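Local coordinates for laccase (Uncultured bacterium, PDB 4F7K), which catalyses, as a multicopper oxidase, the oxidation of phenolic and related substrates, with dioxygen as the electron acceptor, at residues A[34-39]-A[132-137]; A[186-191]-A[197-202]; A[121-126]-A[277-282]. All blocks are in the same frame, centred on the assembly; numbering follows the deposited sequence.

Contact 1 (A[34-39]-A[132-137]); sequences GPVLRA and DLIIMI
V36 and I134 meet tip to tip, and R38 faces D132 beside them, where the first and second cupredoxin-like domains of this multicopper oxidase come together. V36 lies just before strand 37-40 and R38 within it, in one sheet of the first domain; D132 and I134 belong to strand 131-140 of the second. The two segments do not pair as strands: even the closest CA atoms, those of V36 and I134, are 9.0 Å apart, and side chains bridge the distance.

The tight part is apolar. CG1 of V36, placed anti to the backbone N (chi1 -173°), lies 3.8 Å from CD1 of I134, and CG2 of V36 also borders that methyl. P118 and I120 of strand 116-122 pack on V36, I120 reaches I134 as well, and R187 of strand 183-190 packs against that isoleucine; E173 of strand 167-173 touches V36.

Toward solvent the contact becomes looser and wetter. The R38 chain bends at chi2 and brings its guanidinium to D132, with OD2 of D132 near the guanidinium plane at its edge. The carboxylate is turned 74° from that plane, and at 3.8 Å from R38 NH2 to D132 OD2 this is only a long salt bridge. Both groups have other mates: D132 OD1 pairs with R187 NE, and R38 NH1 with E122 OE2. With R187 paired to it and R38 nearby, the D132 carboxylate probably stays ionised.

Water fills in what the ion pair leaves undone. One water accepts from R38 NH2 at 2.7 Å and gives a weak bond to D132 OD1. A second, in the plane of the guanidinium at its edge, accepts from the same NH2 and donates to D132 OD2 at 3.3 Å.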
# COMPACT_ATOMS: atom_id res chain seq x y z
N GLY A 34 -10.22 1.81 7.57
CA GLY A 34 -10.31 3.02 8.40
C GLY A 34 -10.46 4.27 7.54
O GLY A 34 -10.36 4.22 6.27
N PRO A 35 -10.65 5.43 8.21
CA PRO A 35 -10.78 6.73 7.58
C PRO A 35 -9.60 7.08 6.68
O PRO A 35 -8.49 6.64 6.96
CB PRO A 35 -10.76 7.70 8.79
CG PRO A 35 -9.96 6.94 9.84
CD PRO A 35 -10.42 5.53 9.67
N VAL A 36 -9.86 7.83 5.61
CA VAL A 36 -8.85 8.44 4.75
C VAL A 36 -8.19 9.58 5.51
O VAL A 36 -8.84 10.56 5.84
CB VAL A 36 -9.50 9.10 3.45
CG1 VAL A 36 -8.44 9.58 2.48
CG2 VAL A 36 -10.45 8.16 2.74
N LEU A 37 -6.91 9.46 5.81
CA LEU A 37 -6.13 10.54 6.40
C LEU A 37 -5.51 11.37 5.28
O LEU A 37 -4.87 10.83 4.38
CB LEU A 37 -5.06 9.97 7.34
CG LEU A 37 -5.65 9.02 8.40
CD1 LEU A 37 -4.55 8.36 9.16
CD2 LEU A 37 -6.62 9.75 9.36
N ARG A 38 -5.72 12.69 5.33
CA ARG A 38 -5.33 13.61 4.29
C ARG A 38 -4.50 14.75 4.88
O ARG A 38 -4.82 15.24 5.95
CB ARG A 38 -6.57 14.22 3.63
CG ARG A 38 -6.82 13.70 2.24
CD ARG A 38 -8.31 13.28 1.94
NE ARG A 38 -8.47 12.85 0.53
CZ ARG A 38 -7.95 13.50 -0.53
NH1 ARG A 38 -7.24 14.62 -0.37
NH2 ARG A 38 -8.14 13.05 -1.76
N ALA A 39 -3.45 15.15 4.16
CA ALA A 39 -2.70 16.38 4.46
C ALA A 39 -1.97 16.84 3.21
O ALA A 39 -1.63 16.02 2.39
CB ALA A 39 -1.72 16.12 5.59
N ASP A 132 -11.41 11.84 -7.56
CA ASP A 132 -10.21 11.28 -7.01
C ASP A 132 -10.65 10.15 -6.08
O ASP A 132 -11.09 10.40 -4.96
CB ASP A 132 -9.44 12.38 -6.26
CG ASP A 132 -8.11 11.91 -5.70
OD1 ASP A 132 -7.88 10.67 -5.50
OD2 ASP A 132 -7.27 12.81 -5.42
N LEU A 133 -10.52 8.91 -6.57
CA LEU A 133 -11.04 7.72 -5.87
C LEU A 133 -9.92 6.79 -5.42
O LEU A 133 -8.89 6.67 -6.10
CB LEU A 133 -12.02 6.93 -6.76
CG LEU A 133 -13.08 7.80 -7.46
CD1 LEU A 133 -13.79 7.10 -8.63
CD2 LEU A 133 -14.10 8.41 -6.48
N ILE A 134 -10.12 6.15 -4.27
CA ILE A 134 -9.14 5.24 -3.71
C ILE A 134 -9.68 3.82 -3.87
O ILE A 134 -10.82 3.57 -3.52
CB ILE A 134 -8.90 5.57 -2.22
CG1 ILE A 134 -8.15 6.91 -2.08
CG2 ILE A 134 -8.19 4.42 -1.48
CD1 ILE A 134 -8.31 7.59 -0.72
N ILE A 135 -8.85 2.91 -4.39
CA ILE A 135 -9.28 1.56 -4.68
C ILE A 135 -8.41 0.60 -3.90
O ILE A 135 -7.24 0.34 -4.28
CB ILE A 135 -9.12 1.19 -6.19
CG1 ILE A 135 -9.43 2.38 -7.12
CG2 ILE A 135 -9.91 -0.09 -6.52
CD1 ILE A 135 -10.79 2.91 -7.01
N MET A 136 -9.00 0.03 -2.84
CA MET A 136 -8.30 -0.90 -1.98
C MET A 136 -8.74 -2.32 -2.34
O MET A 136 -9.94 -2.69 -2.25
CB MET A 136 -8.54 -0.56 -0.49
CG MET A 136 -7.81 0.73 -0.04
SD MET A 136 -8.55 1.53 1.44
CE MET A 136 -10.11 2.21 0.82
N ILE A 137 -7.77 -3.10 -2.79
CA ILE A 137 -8.08 -4.45 -3.22
C ILE A 137 -7.60 -5.42 -2.14
O ILE A 137 -6.47 -5.33 -1.68
CB ILE A 137 -7.46 -4.78 -4.60
CG1 ILE A 137 -7.91 -3.73 -5.62
CG2 ILE A 137 -7.85 -6.18 -5.05
CD1 ILE A 137 -7.27 -3.87 -7.03
O HOH W 1 -8.27 10.58 -2.86
O HOH W 2 -6.56 14.78 -2.88

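Contact 2 (A[186-191]-A[197-202]); sequences LRLINV and FPVELE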
# COMPACT_ATOMS: atom_id res chain seq x y z
N LEU A 186 -7.44 7.37 -10.10
CA LEU A 186 -7.67 6.11 -9.46
C LEU A 186 -6.41 5.67 -8.71
O LEU A 186 -5.39 5.35 -9.33
CB LEU A 186 -8.10 5.05 -10.50
CG LEU A 186 -9.37 5.35 -11.32
CD1 LEU A 186 -9.51 4.38 -12.45
CD2 LEU A 186 -10.62 5.32 -10.46
N ARG A 187 -6.50 5.68 -7.37
CA ARG A 187 -5.41 5.32 -6.44
C ARG A 187 -5.54 3.87 -5.97
O ARG A 187 -6.31 3.57 -5.04
CB ARG A 187 -5.42 6.28 -5.24
CG ARG A 187 -5.20 7.77 -5.65
CD ARG A 187 -5.26 8.61 -4.42
NE ARG A 187 -5.34 10.05 -4.67
CZ ARG A 187 -4.34 10.92 -4.45
NH1 ARG A 187 -3.15 10.48 -4.04
NH2 ARG A 187 -4.53 12.22 -4.68
N LEU A 188 -4.79 2.99 -6.64
CA LEU A 188 -4.96 1.57 -6.44
C LEU A 188 -4.01 1.16 -5.36
O LEU A 188 -2.83 1.51 -5.38
CB LEU A 188 -4.64 0.76 -7.71
CG LEU A 188 -5.68 0.61 -8.82
CD1 LEU A 188 -6.30 1.91 -9.30
CD2 LEU A 188 -5.03 -0.14 -10.01
N ILE A 189 -4.53 0.40 -4.41
CA ILE A 189 -3.72 -0.09 -3.35
C ILE A 189 -4.02 -1.55 -3.14
O ILE A 189 -5.20 -1.90 -2.92
CB ILE A 189 -4.00 0.64 -2.01
CG1 ILE A 189 -3.94 2.16 -2.19
CG2 ILE A 189 -3.01 0.14 -0.97
CD1 ILE A 189 -4.37 2.99 -0.95
N ASN A 190 -2.99 -2.39 -3.21
CA ASN A 190 -3.14 -3.81 -2.86
C ASN A 190 -2.97 -3.94 -1.35
O ASN A 190 -1.82 -3.82 -0.86
CB ASN A 190 -2.15 -4.73 -3.62
CG ASN A 190 -2.33 -6.23 -3.23
OD1 ASN A 190 -3.07 -6.55 -2.30
ND2 ASN A 190 -1.64 -7.14 -3.95
N VAL A 191 -4.08 -4.10 -0.62
CA VAL A 191 -4.02 -4.15 0.84
C VAL A 191 -4.06 -5.59 1.35
O VAL A 191 -4.03 -5.82 2.55
CB VAL A 191 -5.13 -3.30 1.53
CG1 VAL A 191 -5.04 -1.84 1.07
CG2 VAL A 191 -6.57 -3.89 1.24
N PHE A 197 -2.09 -9.36 -7.06
CA PHE A 197 -3.20 -9.07 -7.94
C PHE A 197 -2.72 -8.43 -9.25
O PHE A 197 -2.24 -7.28 -9.25
CB PHE A 197 -4.16 -8.10 -7.24
CG PHE A 197 -4.97 -8.72 -6.12
CD1 PHE A 197 -5.90 -9.71 -6.40
CD2 PHE A 197 -4.82 -8.28 -4.81
CE1 PHE A 197 -6.64 -10.31 -5.38
CE2 PHE A 197 -5.58 -8.85 -3.76
CZ PHE A 197 -6.50 -9.87 -4.05
N PRO A 198 -2.84 -9.17 -10.38
CA PRO A 198 -2.85 -8.45 -11.65
C PRO A 198 -4.15 -7.69 -11.69
O PRO A 198 -5.19 -8.21 -11.27
CB PRO A 198 -2.88 -9.55 -12.72
CG PRO A 198 -3.05 -10.87 -12.01
CD PRO A 198 -3.21 -10.60 -10.52
N VAL A 199 -4.10 -6.44 -12.16
CA VAL A 199 -5.32 -5.65 -12.22
C VAL A 199 -5.49 -5.06 -13.61
O VAL A 199 -4.71 -4.20 -14.02
CB VAL A 199 -5.35 -4.51 -11.20
CG1 VAL A 199 -6.71 -3.82 -11.24
CG2 VAL A 199 -5.04 -5.03 -9.77
N GLU A 200 -6.55 -5.49 -14.29
CA GLU A 200 -6.93 -4.90 -15.58
C GLU A 200 -8.03 -3.86 -15.39
O GLU A 200 -9.06 -4.12 -14.74
CB GLU A 200 -7.40 -5.97 -16.55
CG GLU A 200 -6.30 -6.83 -17.09
CD GLU A 200 -5.20 -6.04 -17.82
OE1 GLU A 200 -5.50 -5.00 -18.47
OE2 GLU A 200 -4.01 -6.46 -17.75
N LEU A 201 -7.79 -2.66 -15.92
CA LEU A 201 -8.83 -1.63 -15.91
C LEU A 201 -9.70 -1.73 -17.12
O LEU A 201 -9.20 -1.90 -18.22
CB LEU A 201 -8.22 -0.25 -15.88
CG LEU A 201 -8.13 0.39 -14.51
CD1 LEU A 201 -7.33 -0.45 -13.60
CD2 LEU A 201 -7.48 1.72 -14.69
N GLU A 202 -11.01 -1.63 -16.93
CA GLU A 202 -11.93 -1.55 -18.08
C GLU A 202 -12.78 -0.30 -18.05
O GLU A 202 -13.05 0.24 -16.97
CB GLU A 202 -12.81 -2.80 -18.14
CG GLU A 202 -11.99 -4.05 -18.45
CD GLU A 202 -12.82 -5.29 -18.57
OE1 GLU A 202 -14.07 -5.20 -18.50
OE2 GLU A 202 -12.22 -6.36 -18.75
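This is a buried contact between the two facing sheets of the second cupredoxin-like domain, a beta sandwich. Strand 183-190 lies in one sheet and strand 197-202 in the other, and a short turn carries the chain across. The segments run nearly antiparallel, 166° apart, and diverge with distance from the turn: CA atoms are 7.3 Å apart at N190 and F197 but 10.1 Å at L186 and L201.

Far from the turn leucines fill the interior. CD1 of L186 meets CD2 of L201 at 4.0 Å, the two side chains sliding past each other in opposite directions. L188 uses a single methyl, CD2, on two partners, CG1 of V199 and, slightly farther, CD1 of L201.

Next to the turn the side chains of N190 and F197 cross at about a right angle. CG of N190 is anti to the backbone N (chi1 180°) and lies in the ring plane at the CD2 edge, 3.6 Å from CD2 of F197, with the amide plane tilted 54° from the ring. OD1 accepts from the backbone N of A192, an Asx turn, while ND2 donates to the carbonyls of L227 and R195. With an alanine here, the carbonyls of L227 and R195 and the A192 N-H would probably lose their mate, and a gap would open beside the edge of F197.

Other strands close in around the pair: I135 and I137 of strand 131-140 pack on L188 and on F197 and V199, F247 of strand 245-249 touches L188 and L201, and I235 of strand 232-239 reaches the same two leucines.

Contact 3 (A[121-126]-A[277-282]); sequences VEEPTP and ALPPNE
Segment 277-282 runs extended, its residues from A277 to N281 close to polyproline II angles, and passes E123 just where the other segment leaves strand 116-122 and turns at P124, the CA atoms of E123 and P279 being 7.8 Å apart. Little surface is shared, 121 Å² with both sides summed, and nearly all of it belongs to E123, L278 and P279.

E123 points toward the proline segment, and its aliphatic part does the touching. CG of E123 lies 4.0 Å from CG of P279, so a methylene meets the outer corner of the pyrrolidine ring, the two side chains crossing at about a right angle. The glutamate chain is then bent at chi2 (84°), which folds the carboxylate back instead of letting it run straight on. OE2 of E123 ends up 4.4 Å from CD2 of L278, a loose approach of an oxygen to a methyl.

The charge of E123 is met elsewhere: OE1 forms a salt bridge with NH1 of R185, in strand 183-190. That partner probably helps to keep the buried carboxylate ionised, while P279, across the contact, lies exposed. The end of the L278 side chain comes nearer to E123, and L278 also packs on V209 and A210 of strand 204-211 and on P215 of strand 214-220, so the extended segment is tacked onto the second domain.

From E123 on, the first segment leaves the first cupredoxin-like domain, and 277-282 belongs to the long loop from the second to the third, so one interdomain connection lies against another, consistent with the three-domain architecture of multicopper oxidases.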
# COMPACT_ATOMS: atom_id res chain seq x y z
N VAL A 121 -1.31 12.12 0.83
CA VAL A 121 -0.57 13.39 0.91
C VAL A 121 -0.75 14.15 -0.41
O VAL A 121 -0.33 13.69 -1.45
CB VAL A 121 0.92 13.17 1.16
CG1 VAL A 121 1.61 14.52 1.41
CG2 VAL A 121 1.16 12.23 2.33
N GLU A 122 -1.41 15.30 -0.35
CA GLU A 122 -1.84 16.04 -1.54
C GLU A 122 -0.70 16.85 -2.15
O GLU A 122 0.14 17.35 -1.42
CB GLU A 122 -2.94 17.01 -1.16
CG GLU A 122 -4.16 16.38 -0.51
CD GLU A 122 -5.14 17.46 -0.12
OE1 GLU A 122 -5.09 18.54 -0.76
OE2 GLU A 122 -5.92 17.25 0.83
N GLU A 123 -0.69 16.97 -3.48
CA GLU A 123 0.24 17.85 -4.17
C GLU A 123 -0.23 19.28 -3.85
O GLU A 123 -1.43 19.49 -3.67
CB GLU A 123 0.21 17.65 -5.69
CG GLU A 123 0.69 16.30 -6.20
CD GLU A 123 -0.39 15.20 -6.16
OE1 GLU A 123 -1.59 15.51 -6.41
OE2 GLU A 123 -0.02 14.02 -5.91
N PRO A 124 0.71 20.25 -3.77
CA PRO A 124 0.31 21.66 -3.60
C PRO A 124 -0.68 22.14 -4.66
O PRO A 124 -1.60 22.87 -4.33
CB PRO A 124 1.64 22.42 -3.71
CG PRO A 124 2.57 21.48 -4.37
CD PRO A 124 2.17 20.13 -3.83
N THR A 125 -0.50 21.73 -5.91
CA THR A 125 -1.52 21.97 -6.94
C THR A 125 -1.81 20.63 -7.63
O THR A 125 -1.06 20.20 -8.51
CB THR A 125 -1.17 23.13 -7.97
OG1 THR A 125 -0.07 22.76 -8.81
CG2 THR A 125 -0.83 24.48 -7.27
N PRO A 126 -2.89 19.94 -7.21
CA PRO A 126 -3.14 18.59 -7.77
C PRO A 126 -3.47 18.66 -9.26
O PRO A 126 -3.78 19.74 -9.76
CB PRO A 126 -4.35 18.09 -6.95
CG PRO A 126 -4.40 18.96 -5.71
CD PRO A 126 -3.86 20.31 -6.17
N ALA A 277 1.74 14.41 -16.41
CA ALA A 277 2.56 13.70 -15.43
C ALA A 277 2.44 14.39 -14.07
O ALA A 277 2.18 15.60 -13.99
CB ALA A 277 4.01 13.67 -15.89
N LEU A 278 2.62 13.62 -13.00
CA LEU A 278 2.64 14.20 -11.65
C LEU A 278 3.96 14.94 -11.38
O LEU A 278 5.02 14.52 -11.85
CB LEU A 278 2.38 13.12 -10.58
CG LEU A 278 0.98 12.48 -10.59
CD1 LEU A 278 0.91 11.34 -9.60
CD2 LEU A 278 -0.12 13.49 -10.29
N PRO A 279 3.90 16.04 -10.61
CA PRO A 279 5.14 16.74 -10.20
C PRO A 279 6.02 15.81 -9.35
O PRO A 279 5.49 15.03 -8.54
CB PRO A 279 4.63 17.93 -9.38
CG PRO A 279 3.21 17.64 -9.05
CD PRO A 279 2.69 16.73 -10.12
N PRO A 280 7.34 15.86 -9.56
CA PRO A 280 8.20 14.86 -8.93
C PRO A 280 8.36 15.11 -7.44
O PRO A 280 8.18 16.22 -6.97
CB PRO A 280 9.56 15.03 -9.65
CG PRO A 280 9.29 15.95 -10.82
CD PRO A 280 8.13 16.80 -10.40
N ASN A 281 8.67 14.05 -6.70
CA ASN A 281 9.07 14.13 -5.30
C ASN A 281 10.59 14.19 -5.26
O ASN A 281 11.21 13.78 -6.23
CB ASN A 281 8.57 12.89 -4.54
CG ASN A 281 7.08 12.93 -4.27
OD1 ASN A 281 6.40 11.89 -4.21
ND2 ASN A 281 6.56 14.15 -4.09
N GLU A 282 11.19 14.66 -4.17
CA GLU A 282 12.66 14.72 -4.11
C GLU A 282 13.29 13.33 -4.07
O GLU A 282 13.15 12.59 -3.09
CB GLU A 282 13.14 15.57 -2.92
CG GLU A 282 12.57 17.00 -2.85
CD GLU A 282 13.21 18.02 -3.80
OE1 GLU A 282 14.40 17.87 -4.19
OE2 GLU A 282 12.52 19.01 -4.13

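From the N terminus, the chain passes 34-39 and the rest of the first domain, leaves it through 121-126, and enters strand 131-140, where contact 1 closes a loop of 92 residues and joins the first domain to the second. Contact 2 then closes a five-residue turn and holds the two sheets of the second domain together. Contact 3 closes last, when 277-282 returns to 121-126 on the way to the third domain. It therefore crosses contact 1 and encloses contact 2. Contacts 1 and 2 share a sheet through neighbouring strands 131-140 and 183-190; contacts 1 and 3 share another through strands 37-40 and 116-122.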